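Vinylacetyl-CoA Delta-isomerase (Nitrosopumilus maritimus SCM1, PDB 6VJR) probably dehydrates 4-hydroxybutyryl-CoA and isomerises vinylacetyl-CoA, using bound FAD and a [4Fe-4S] cluster beside which an iron(III) ion lies. Local coordinates at residues H289-Y293 against A362-K366; I73-A77 against S352-L356; D31-I35 against D234-M238. One frame throughout, in Å; residues are numbered along the deposited sequence. Where two conformers were deposited one is given.

Interaction 1 of 3, residues H289-Y293 against A362-K366. With FE (Fe (III) ion), chain I; SF4 (iron/sulfur cluster), chain E.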
# COMPACT_ATOMS: atom_id res chain seq x y z
N HIS A 289 17.91 -16.13 -11.29
CA HIS A 289 17.94 -16.01 -9.85
C HIS A 289 16.76 -15.18 -9.31
O HIS A 289 16.26 -15.50 -8.22
CB HIS A 289 19.28 -15.50 -9.34
CG HIS A 289 19.50 -15.85 -7.91
ND1 HIS A 289 19.55 -17.14 -7.43
CD2 HIS A 289 19.59 -15.04 -6.83
CE1 HIS A 289 19.67 -17.07 -6.08
NE2 HIS A 289 19.70 -15.79 -5.71
N ARG A 290 16.29 -14.20 -10.08
CA ARG A 290 15.18 -13.35 -9.66
C ARG A 290 13.89 -14.16 -9.50
O ARG A 290 13.01 -13.76 -8.77
CB ARG A 290 15.04 -12.16 -10.61
CG ARG A 290 16.08 -11.11 -10.26
CD ARG A 290 16.11 -9.91 -11.15
NE ARG A 290 17.21 -9.03 -10.77
CZ ARG A 290 17.78 -8.16 -11.58
NH1 ARG A 290 17.19 -7.83 -12.71
NH2 ARG A 290 18.94 -7.65 -11.28
N ARG A 291 13.78 -15.35 -10.11
CA ARG A 291 12.63 -16.20 -9.80
C ARG A 291 12.96 -17.47 -9.01
O ARG A 291 12.04 -18.23 -8.66
CB ARG A 291 11.72 -16.48 -10.99
CG ARG A 291 12.32 -17.06 -12.23
CD ARG A 291 12.45 -18.60 -12.25
NE ARG A 291 13.71 -19.07 -11.68
CZ ARG A 291 14.22 -20.31 -11.88
NH1 ARG A 291 13.52 -21.28 -12.50
NH2 ARG A 291 15.42 -20.58 -11.42
N SER A 292 14.22 -17.64 -8.60
CA SER A 292 14.57 -18.58 -7.55
C SER A 292 14.01 -18.16 -6.20
O SER A 292 13.92 -19.00 -5.28
CB SER A 292 16.08 -18.83 -7.54
OG SER A 292 16.40 -19.63 -8.69
N TYR A 293 13.60 -16.88 -6.11
CA TYR A 293 12.97 -16.34 -4.89
C TYR A 293 11.62 -16.98 -4.57
O TYR A 293 11.05 -16.67 -3.53
CB TYR A 293 12.89 -14.80 -4.86
CG TYR A 293 14.30 -14.27 -4.71
CD1 TYR A 293 14.85 -14.09 -3.45
CD2 TYR A 293 15.08 -14.00 -5.81
CE1 TYR A 293 16.16 -13.73 -3.27
CE2 TYR A 293 16.40 -13.64 -5.67
CZ TYR A 293 16.95 -13.56 -4.40
OH TYR A 293 18.26 -13.32 -4.26
N ALA A 362 10.35 -12.84 -14.28
CA ALA A 362 11.32 -12.94 -13.20
C ALA A 362 11.44 -11.58 -12.49
O ALA A 362 11.58 -11.55 -11.28
CB ALA A 362 12.65 -13.40 -13.68
N GLN A 363 11.46 -10.47 -13.23
CA GLN A 363 11.58 -9.16 -12.59
C GLN A 363 10.41 -8.94 -11.66
O GLN A 363 10.55 -8.37 -10.57
CB GLN A 363 11.66 -8.03 -13.62
CG GLN A 363 12.69 -8.20 -14.71
CD GLN A 363 14.05 -8.50 -14.16
OE1 GLN A 363 14.50 -7.90 -13.17
NE2 GLN A 363 14.73 -9.42 -14.85
N VAL A 364 9.23 -9.31 -12.12
CA VAL A 364 8.02 -9.15 -11.34
C VAL A 364 8.04 -9.99 -10.06
O VAL A 364 7.65 -9.55 -9.00
CB VAL A 364 6.83 -9.49 -12.26
CG1 VAL A 364 5.55 -9.55 -11.44
CG2 VAL A 364 6.71 -8.51 -13.43
N CYS A 365 8.50 -11.24 -10.16
CA CYS A 365 8.66 -12.10 -9.00
C CYS A 365 9.55 -11.40 -7.97
O CYS A 365 9.18 -11.16 -6.82
CB CYS A 365 9.22 -13.44 -9.41
SG CYS A 365 9.49 -14.56 -8.00
N LYS A 366 10.75 -11.06 -8.37
CA LYS A 366 11.72 -10.47 -7.44
C LYS A 366 11.22 -9.12 -6.92
O LYS A 366 11.41 -8.81 -5.75
CB LYS A 366 13.06 -10.35 -8.16
CG LYS A 366 13.94 -9.30 -7.55
CD LYS A 366 14.56 -9.69 -6.22
CE LYS A 366 15.47 -8.61 -5.84
NZ LYS A 366 16.07 -8.72 -4.53
FE FE I . 19.59 -14.69 -3.72
FE1 SF4 E . 18.73 -17.43 -2.72
FE2 SF4 E . 16.62 -18.46 -1.30
FE3 SF4 E . 19.05 -18.96 -0.52
FE4 SF4 E . 18.08 -20.23 -2.67
S1 SF4 E . 17.43 -20.52 -0.55
S2 SF4 E . 20.18 -19.21 -2.49
S3 SF4 E . 16.84 -18.49 -3.61
S4 SF4 E . 18.14 -16.88 -0.66
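Arg290 lies against Ala362, Gln363 and Lys366 where helix 278-292 packs on helix 359-369, inside the largely helical acyl-CoA dehydrogenase-like C-terminal part of the chain. The backbones approach closely, the CA atoms of Arg291 and Ala362 being 4.9 Å apart. Apolar contacts lie along this line of approach: Arg290 CB sits 3.6 Å from Lys366 CB, while the methyl of Ala362 meets Arg291 CG. Cys365 SG, anti to its backbone N (chi1 178°), reaches Arg290 O and Arg291 CA from the other helix.

The polar link is one hydrogen bond. The Arg290 chain, extended from CG to NE, carries NH1 to 2.7 Å from Gln363 OE1; the amide stands almost perpendicular to the guanidinium, 85° between planes, and the bond is bent, 143° at the hydrogen. Ala448 O accepts from Arg290 NH2, so both terminal nitrogens are engaged. In the conformer described, Lys366 passes the Tyr293 ring on its way to Ser444 O and Gly447 O, and its NZ adds at most a weak, long cation-pi attraction.

Metal bonds tie the end of helix 278-292 to the redox centre: His289, which makes no contact with 362-366, and Tyr293 bind the iron(III) ion together with Glu443. Asp105 accepts from His289 ND1, orienting the imidazole. His289 NE2 lies 2.3 Å from the iron(III) ion and Tyr293 OH 2.0 Å.

Interaction 2 of 3, residues I73-A77 against S352-L356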
# COMPACT_ATOMS: atom_id res chain seq x y z
N ILE A 73 21.42 -28.76 -15.70
CA ILE A 73 21.27 -27.73 -16.72
C ILE A 73 19.89 -27.98 -17.37
O ILE A 73 19.63 -29.03 -17.95
CB ILE A 73 22.40 -27.74 -17.75
CG1 ILE A 73 23.82 -27.59 -17.15
CG2 ILE A 73 22.11 -26.71 -18.82
CD1 ILE A 73 24.10 -26.32 -16.42
N ALA A 74 18.99 -27.03 -17.15
CA ALA A 74 17.57 -27.22 -17.46
C ALA A 74 17.36 -27.46 -18.95
O ALA A 74 17.84 -26.70 -19.77
CB ALA A 74 16.80 -26.00 -17.01
N GLU A 75 16.62 -28.53 -19.26
CA GLU A 75 16.47 -29.02 -20.62
C GLU A 75 15.08 -28.72 -21.18
O GLU A 75 14.82 -29.07 -22.32
CB GLU A 75 16.73 -30.53 -20.73
CG GLU A 75 18.06 -30.97 -20.14
CD GLU A 75 18.47 -32.43 -20.27
OE1 GLU A 75 17.71 -33.21 -20.90
OE2 GLU A 75 19.57 -32.78 -19.74
N SER A 76 14.23 -28.03 -20.39
CA SER A 76 12.83 -27.85 -20.71
C SER A 76 12.26 -26.79 -19.78
O SER A 76 12.88 -26.54 -18.76
CB SER A 76 12.02 -29.10 -20.61
OG SER A 76 11.96 -29.57 -19.26
N ALA A 77 11.07 -26.27 -20.10
CA ALA A 77 10.36 -25.37 -19.17
C ALA A 77 9.96 -26.16 -17.92
O ALA A 77 10.07 -25.65 -16.80
CB ALA A 77 9.20 -24.69 -19.82
N SER A 352 22.42 -22.79 -26.89
CA SER A 352 23.18 -23.91 -26.35
C SER A 352 22.34 -25.15 -26.00
O SER A 352 22.90 -26.21 -25.71
CB SER A 352 23.92 -23.46 -25.11
OG SER A 352 23.02 -23.18 -24.05
N GLY A 353 21.01 -24.98 -25.91
CA GLY A 353 20.10 -26.05 -25.55
C GLY A 353 19.44 -25.85 -24.18
O GLY A 353 18.40 -26.47 -23.92
N VAL A 354 20.07 -25.06 -23.31
CA VAL A 354 19.49 -24.77 -22.00
C VAL A 354 18.23 -23.91 -22.19
O VAL A 354 18.16 -23.10 -23.09
CB VAL A 354 20.49 -24.09 -21.04
CG1 VAL A 354 20.90 -22.70 -21.50
CG2 VAL A 354 20.00 -24.03 -19.61
N TYR A 355 17.25 -24.10 -21.30
CA TYR A 355 16.07 -23.25 -21.22
C TYR A 355 16.32 -22.09 -20.25
O TYR A 355 16.92 -22.28 -19.18
CB TYR A 355 14.82 -24.05 -20.81
CG TYR A 355 14.15 -24.71 -22.00
CD1 TYR A 355 14.82 -25.66 -22.77
CD2 TYR A 355 12.87 -24.35 -22.39
CE1 TYR A 355 14.23 -26.19 -23.90
CE2 TYR A 355 12.27 -24.88 -23.51
CZ TYR A 355 12.96 -25.80 -24.27
OH TYR A 355 12.40 -26.36 -25.38
N LEU A 356 15.89 -20.90 -20.67
CA LEU A 356 15.91 -19.68 -19.85
C LEU A 356 14.47 -19.27 -19.55
O LEU A 356 13.63 -19.20 -20.44
CB LEU A 356 16.65 -18.61 -20.65
CG LEU A 356 16.78 -17.24 -19.98
CD1 LEU A 356 17.71 -17.33 -18.78
CD2 LEU A 356 17.28 -16.21 -20.94
O HOH W 1 16.89 -28.74 -24.29
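Tyr355 lays its ring against the backbone of Ser76, joining the short antiparallel strand 355-356 to the loop that leads into helix 77-94. The close-packed part is here. Ser76 CA stands over the centre of the ring, 3.6 Å from its centroid and 13° off the normal, a CH-pi contact. With CG anti to the carbonyl carbon (chi1 -85°), the ring spans the backbone from Glu75 O, 3.3 Å from Tyr355 CE1, to Ala77 N near CD2. Beside it, Tyr355 N donates to Ala74 O at 3.1 Å; the bond is fairly straight at the hydrogen, but the N-H comes from above the carbonyl plane. Val354 CA adds a CA-H...O contact to the same oxygen. Further in, Ile73 CG2 meets Val354 CG2 at 3.5 Å, a methyl-to-methyl contact between two buried side chains; His111 and Asn108 of helix 101-121 back them.

The looser side is bridged by water. One molecule donates to Glu75 O at 2.9 Å and to Gly353 O at 2.8 Å, lying at the edge of the Tyr355 ring near its plane. The Glu75 side chain turns from the contact to Ser61, and Ser76 OG, at the N-cap of helix 77-94, accepts from Asp79 N. Gly353 takes a positive phi of 111°, a conformation that suits glycine. The hydrogen bonding across the contact is thus made by backbone groups and one water, consistent with a junction set by main-chain shape and aromatic packing, without any salt bridge between the segments.

Interaction 3 of 3, residues D31-I35 against D234-M238. With NA (sodium ion), chain L; NA (sodium ion), chain K.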
# COMPACT_ATOMS: atom_id res chain seq x y z
N ASP A 31 32.30 -27.85 13.05
CA ASP A 31 32.11 -27.96 14.48
C ASP A 31 31.84 -26.61 15.15
O ASP A 31 31.76 -26.55 16.38
CB ASP A 31 33.35 -28.61 15.07
CG ASP A 31 33.54 -30.07 14.71
OD1 ASP A 31 32.55 -30.73 14.36
OD2 ASP A 31 34.69 -30.52 14.79
N HIS A 32 31.74 -25.54 14.39
CA HIS A 32 31.51 -24.23 14.99
C HIS A 32 30.01 -24.02 15.09
O HIS A 32 29.31 -24.05 14.08
CB HIS A 32 32.15 -23.12 14.17
CG HIS A 32 32.18 -21.80 14.86
ND1 HIS A 32 31.07 -21.11 15.28
CD2 HIS A 32 33.26 -21.07 15.23
CE1 HIS A 32 31.48 -19.98 15.85
NE2 HIS A 32 32.81 -19.94 15.82
N PRO A 33 29.45 -23.78 16.30
CA PRO A 33 27.99 -23.68 16.44
C PRO A 33 27.32 -22.54 15.66
O PRO A 33 26.13 -22.60 15.39
CB PRO A 33 27.76 -23.45 17.92
CG PRO A 33 29.09 -23.39 18.58
CD PRO A 33 30.17 -23.65 17.57
N MET A 34 28.07 -21.52 15.27
CA MET A 34 27.47 -20.45 14.49
C MET A 34 27.34 -20.83 13.03
O MET A 34 26.46 -20.31 12.33
CB MET A 34 28.27 -19.15 14.62
CG MET A 34 27.62 -17.97 13.97
SD MET A 34 28.40 -16.41 14.41
CE MET A 34 28.26 -15.48 12.87
N ILE A 35 28.18 -21.77 12.59
CA ILE A 35 28.28 -22.15 11.19
C ILE A 35 27.50 -23.43 10.91
O ILE A 35 26.94 -23.61 9.82
CB ILE A 35 29.76 -22.27 10.79
CG1 ILE A 35 30.53 -20.97 11.10
CG2 ILE A 35 29.90 -22.70 9.32
CD1 ILE A 35 32.01 -21.05 10.75
N ASP A 234 23.29 -13.55 15.80
CA ASP A 234 24.20 -14.62 15.40
C ASP A 234 24.66 -15.45 16.62
O ASP A 234 24.64 -16.68 16.58
CB ASP A 234 25.39 -14.07 14.63
CG ASP A 234 26.10 -12.82 15.16
OD1 ASP A 234 25.87 -12.41 16.34
OD2 ASP A 234 26.84 -12.19 14.36
N THR A 235 25.07 -14.77 17.68
CA THR A 235 25.74 -15.43 18.78
C THR A 235 24.80 -16.23 19.67
O THR A 235 25.29 -17.00 20.50
CB THR A 235 26.61 -14.48 19.58
OG1 THR A 235 25.74 -13.48 20.09
CG2 THR A 235 27.77 -13.93 18.75
N ARG A 236 23.47 -16.16 19.45
CA ARG A 236 22.61 -17.04 20.20
C ARG A 236 22.96 -18.50 19.90
O ARG A 236 22.73 -19.39 20.75
CB ARG A 236 21.14 -16.79 19.89
CG ARG A 236 20.70 -15.44 20.43
CD ARG A 236 19.24 -15.26 20.35
NE ARG A 236 18.77 -13.92 20.72
CZ ARG A 236 17.51 -13.55 20.78
NH1 ARG A 236 16.57 -14.42 20.58
NH2 ARG A 236 17.17 -12.28 21.07
N SER A 237 23.41 -18.74 18.68
CA SER A 237 23.81 -20.07 18.26
C SER A 237 24.90 -20.64 19.16
O SER A 237 24.98 -21.85 19.31
CB SER A 237 24.29 -20.06 16.82
OG SER A 237 25.48 -19.28 16.69
N MET A 238 25.77 -19.77 19.68
CA MET A 238 26.93 -20.15 20.47
C MET A 238 26.60 -20.28 21.96
O MET A 238 27.46 -20.69 22.72
CB MET A 238 28.05 -19.12 20.27
CG MET A 238 28.49 -19.10 18.82
SD MET A 238 29.46 -17.68 18.31
CE MET A 238 30.92 -17.84 19.35
NA NA L . 24.10 -24.08 19.22
NA NA K . 21.61 -21.24 21.62
O HOH W 2 24.19 -24.07 16.71
O HOH W 3 22.11 -22.97 20.12
O HOH W 4 20.70 -19.86 23.54
O HOH W 5 22.59 -26.19 18.86
O HOH W 6 25.42 -25.63 19.24
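Met34 and Pro33 pack on one side of the 3-10 turn 234-238, with Ser237 at the middle of the contact. In the conformer described, Ser237 OG comes within 3.2 Å of Met34 CA, and Ser237 CB rests near Pro33 O. Met34 runs on along the turn: its CG is anti to the backbone N (chi1 -173°), and a bend at chi3 (144°) brings CE to 3.7 Å from Asp234 CB, the two side chains crossing at a slant. At the outer end Met238 turns its sulfur to the imidazole of His32. Met238 SD approaches the ring edge, 3.9 Å from His32 CE1, a Met-aromatic contact, while Met238 CG lies loosely beside Pro33 CG. No direct hydrogen bond joins the two segments.

Bonds within each segment fix these groups. His32 ND1 accepts from Met34 N at 3.0 Å, the donor lying almost exactly in the ring plane, which settles the rotation of the imidazole. Ser237 OG donates to Asp234 O at 2.7 Å, and Ser237 N bonds to the same oxygen, so one carbonyl receives two donors. Asp234 is itself anchored by a salt bridge from Arg230, and Met34 is covered by Leu21, Phe22 and Tyr228.

Two sodium ions sit beyond the turn. One is bound by Ser237 O at 2.4 Å, and a water on it also donates to Pro33 O, linking the segments through the metal's hydration shell. The other takes Arg236 O, with Glu239, Gly241 and Asp245 completing its protein ligands, and a further water bridges both ions. Successive carbonyls of the 3-10 turn, one to each ion, together with other backbone oxygens, the Asp245 carboxylate and water, form the oxygen-rich coordination characteristic of sodium sites in proteins.

How the interactions relate
Interaction 1 holds the iron-binding residues His289 and Tyr293; the side chain of Tyr293 is about 6 Å from the FAD. Interaction 2 lies away from the iron, cluster and flavin sites, its centre about 17 Å from that of interaction 1 and the nearest atoms about 7 Å apart. Helix 278-292 connects them, since Tyr288, next to His289, hydrogen-bonds Tyr355 O, and strand 355-356 leads directly to helix 359-369. Interaction 3, in the N-terminal part of the chain, is more remote: its centre is about 31 Å from that of interaction 1 and 39 Å from that of interaction 2, on the opposite side of the chain's centre from the latter.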